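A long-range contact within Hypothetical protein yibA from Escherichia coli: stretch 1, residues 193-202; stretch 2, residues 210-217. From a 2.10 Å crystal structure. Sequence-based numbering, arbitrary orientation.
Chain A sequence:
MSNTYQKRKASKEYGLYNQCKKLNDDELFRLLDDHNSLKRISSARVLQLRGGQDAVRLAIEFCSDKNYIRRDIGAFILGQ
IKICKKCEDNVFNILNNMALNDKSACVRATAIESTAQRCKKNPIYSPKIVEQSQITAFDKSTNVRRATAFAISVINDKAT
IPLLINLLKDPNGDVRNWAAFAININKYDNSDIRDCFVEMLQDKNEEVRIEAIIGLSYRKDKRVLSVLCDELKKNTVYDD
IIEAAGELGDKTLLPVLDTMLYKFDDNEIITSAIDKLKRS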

# COMPACT_ATOMS: atom_id res chain seq x y z
N ILE A 193 -18.47 6.77 1.45
CA ILE A 193 -17.65 5.66 1.02
C ILE A 193 -18.53 4.65 0.29
O ILE A 193 -18.15 4.13 -0.76
N ARG A 194 -19.71 4.39 0.81
CA ARG A 194 -20.56 3.47 0.10
C ARG A 194 -20.85 3.98 -1.30
O ARG A 194 -20.68 3.26 -2.29
N ASP A 195 -21.25 5.25 -1.41
CA ASP A 195 -21.54 5.79 -2.73
C ASP A 195 -20.30 5.73 -3.62
O ASP A 195 -20.41 5.46 -4.82
N CYS A 196 -19.11 5.96 -3.07
CA CYS A 196 -17.93 5.89 -3.95
C CYS A 196 -17.74 4.44 -4.38
O CYS A 196 -17.38 4.20 -5.52
N PHE A 197 -17.99 3.48 -3.48
CA PHE A 197 -17.83 2.10 -3.87
C PHE A 197 -18.84 1.72 -4.98
O PHE A 197 -18.44 1.08 -5.96
N VAL A 198 -20.11 2.13 -4.85
CA VAL A 198 -21.12 1.81 -5.87
C VAL A 198 -20.61 2.30 -7.24
O VAL A 198 -20.66 1.57 -8.24
N GLU A 199 -20.06 3.51 -7.27
CA GLU A 199 -19.54 4.05 -8.51
C GLU A 199 -18.36 3.25 -9.00
O GLU A 199 -18.15 3.09 -10.21
N MSE A 200 -17.58 2.73 -8.07
CA MSE A 200 -16.41 1.94 -8.47
C MSE A 200 -16.82 0.61 -9.10
O MSE A 200 -16.01 -0.05 -9.77
N LEU A 201 -18.07 0.21 -8.90
CA LEU A 201 -18.53 -1.01 -9.55
C LEU A 201 -18.32 -0.85 -11.04
O LEU A 201 -18.13 -1.83 -11.74
N GLN A 202 -18.33 0.39 -11.53
CA GLN A 202 -18.09 0.65 -12.96
C GLN A 202 -16.64 1.08 -13.27
O GLN A 202 -16.36 1.53 -14.38
N ILE A 210 -13.09 -5.18 -7.78
CA ILE A 210 -13.09 -6.24 -6.77
C ILE A 210 -13.13 -5.69 -5.36
O ILE A 210 -13.91 -6.17 -4.55
N GLU A 211 -12.31 -4.69 -5.05
CA GLU A 211 -12.34 -4.11 -3.70
C GLU A 211 -13.71 -3.45 -3.40
O GLU A 211 -14.20 -3.49 -2.25
N ALA A 212 -14.32 -2.83 -4.41
CA ALA A 212 -15.64 -2.19 -4.24
C ALA A 212 -16.67 -3.27 -3.93
O ALA A 212 -17.50 -3.13 -3.02
N ILE A 213 -16.61 -4.36 -4.68
CA ILE A 213 -17.51 -5.48 -4.45
C ILE A 213 -17.36 -6.06 -3.06
O ILE A 213 -18.36 -6.29 -2.36
N ILE A 214 -16.13 -6.30 -2.62
CA ILE A 214 -15.99 -6.87 -1.27
C ILE A 214 -16.38 -5.80 -0.25
O ILE A 214 -17.01 -6.09 0.76
N GLY A 215 -16.02 -4.56 -0.52
CA GLY A 215 -16.38 -3.50 0.41
C GLY A 215 -17.89 -3.34 0.56
O GLY A 215 -18.41 -3.25 1.68
N LEU A 216 -18.60 -3.33 -0.56
CA LEU A 216 -20.05 -3.16 -0.48
C LEU A 216 -20.68 -4.39 0.15
O LEU A 216 -21.59 -4.26 0.96
N SER A 217 -20.20 -5.58 -0.18
CA SER A 217 -20.81 -6.76 0.41
C SER A 217 -20.60 -6.83 1.94
O SER A 217 -21.53 -7.14 2.67

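The most telling position in this contact has no side chain at all. At Gly215 a CB would point toward the first helix and would lie 2.3 Å from Phe197 CE2, a clash; as built, Phe197 CE2 rests 3.7 Å from Gly215 CA. The bare backbone is thus part of the socket for the phenylalanine ring, and with it two helices running at 136° to each other bring their axes to 8.4 Å.

Phe197 points toward the second helix, with chi1 in m (-80°). Ala212 CA lies over one face of its ring, and the CA atoms of these two residues, Phe197 CA and Ala212 CA, are 4.8 Å apart. The methyl of Ala212 is small enough to sit against backbone: Ala212 CB is 3.5 Å from Phe197 O, and also 3.7 Å from Met200 CB. Met200, a selenomethionine with chi1 m and chi2 t, starts toward the partner, but its end leads away, so its contribution here is made near the backbone.

Leu216 answers from the second helix with the largest covered area of any residue in the contact. It leaves sideways, and its m,t rotamer brings the end nearer: Leu216 CG packs 3.5 Å from Phe197 CB, while Leu216 CD1 reaches 4.0 Å from Val198 CG2, with Val198 in t. Leu201, also m,t, likewise starts sideways and turns inward. Leu201 CD1 lies 3.9 Å from Leu216 CD1, and Leu201 CD2 lies 3.6 Å from Ile213 CG1 and 4.0 Å from Ala212 CB, where Ile213 is again m,t.

No hydrogen bond crosses between the stretches; the fit is apolar. The polar partners that are found do not join the two stretches: Ser217, in m, donates from Ser217 OG to Ile213 O at 2.7 Å within its own helix, and Arg194 NE and NH2 are hydrogen-bonded elsewhere in the structure.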

# COMPACT_ATOMS: atom_id res chain seq x y z
CB ILE A 193 -16.91 5.00 2.22
CG1 ILE A 193 -17.90 4.41 3.21
CG2 ILE A 193 -16.07 6.04 2.94
CD1 ILE A 193 -18.31 2.97 2.88
CB ARG A 194 -21.84 3.23 0.87
CG ARG A 194 -21.62 2.26 1.96
CD ARG A 194 -22.88 1.97 2.66
NE ARG A 194 -22.60 1.30 3.92
CZ ARG A 194 -23.52 0.64 4.62
NH1 ARG A 194 -24.77 0.57 4.17
NH2 ARG A 194 -23.17 0.07 5.76
CB ASP A 195 -22.10 7.23 -2.63
CG ASP A 195 -23.41 7.31 -1.82
OD1 ASP A 195 -24.16 6.31 -1.82
OD2 ASP A 195 -23.69 8.36 -1.20
CB CYS A 196 -16.66 6.42 -3.28
SG CYS A 196 -16.63 8.25 -3.07
CB PHE A 197 -17.96 1.18 -2.65
CG PHE A 197 -16.70 1.09 -1.82
CD1 PHE A 197 -15.62 1.93 -2.07
CD2 PHE A 197 -16.60 0.17 -0.80
CE1 PHE A 197 -14.44 1.84 -1.32
CE2 PHE A 197 -15.43 0.07 -0.03
CZ PHE A 197 -14.34 0.91 -0.29
CB VAL A 198 -22.51 2.48 -5.52
CG1 VAL A 198 -23.47 2.38 -6.71
CG2 VAL A 198 -23.13 1.81 -4.28
CB GLU A 199 -19.09 5.51 -8.33
CG GLU A 199 -20.22 6.43 -7.90
CD GLU A 199 -21.37 6.43 -8.90
OE1 GLU A 199 -22.52 6.76 -8.51
OE2 GLU A 199 -21.12 6.10 -10.08
CB MSE A 200 -15.47 1.76 -7.27
CG MSE A 200 -14.86 3.09 -6.91
SE MSE A 200 -14.00 3.24 -5.19
CE MSE A 200 -12.21 3.57 -5.89
CB LEU A 201 -19.99 -1.27 -9.26
CG LEU A 201 -20.13 -1.64 -7.79
CD1 LEU A 201 -21.59 -2.00 -7.47
CD2 LEU A 201 -19.21 -2.82 -7.48
CB GLN A 202 -19.01 1.77 -13.49
CG GLN A 202 -20.42 1.79 -12.89
CD GLN A 202 -21.22 0.57 -13.25
OE1 GLN A 202 -22.18 0.20 -12.56
NE2 GLN A 202 -20.83 -0.09 -14.33
CB ILE A 210 -11.88 -7.18 -6.95
CG1 ILE A 210 -12.14 -8.10 -8.15
CG2 ILE A 210 -11.66 -7.99 -5.68
CD1 ILE A 210 -10.86 -8.75 -8.72
CB GLU A 211 -11.21 -3.08 -3.51
CG GLU A 211 -9.75 -3.68 -3.41
CD GLU A 211 -9.48 -4.46 -2.13
OE1 GLU A 211 -10.06 -4.05 -1.10
OE2 GLU A 211 -8.65 -5.45 -2.11
CB ALA A 212 -16.02 -1.42 -5.52
CB ILE A 213 -17.29 -6.59 -5.49
CG1 ILE A 213 -17.75 -6.08 -6.87
CG2 ILE A 213 -18.05 -7.86 -5.08
CD1 ILE A 213 -17.31 -6.90 -8.02
CB ILE A 214 -14.54 -7.43 -0.98
CG1 ILE A 214 -13.73 -6.43 -0.23
CG2 ILE A 214 -13.81 -7.79 -2.27
CD1 ILE A 214 -13.70 -6.76 1.23
CB LEU A 216 -20.65 -2.88 -1.86
CG LEU A 216 -20.32 -1.45 -2.32
CD1 LEU A 216 -20.62 -1.23 -3.79
CD2 LEU A 216 -21.11 -0.48 -1.46
CB SER A 217 -20.29 -8.02 -0.27
OG SER A 217 -20.35 -7.90 -1.67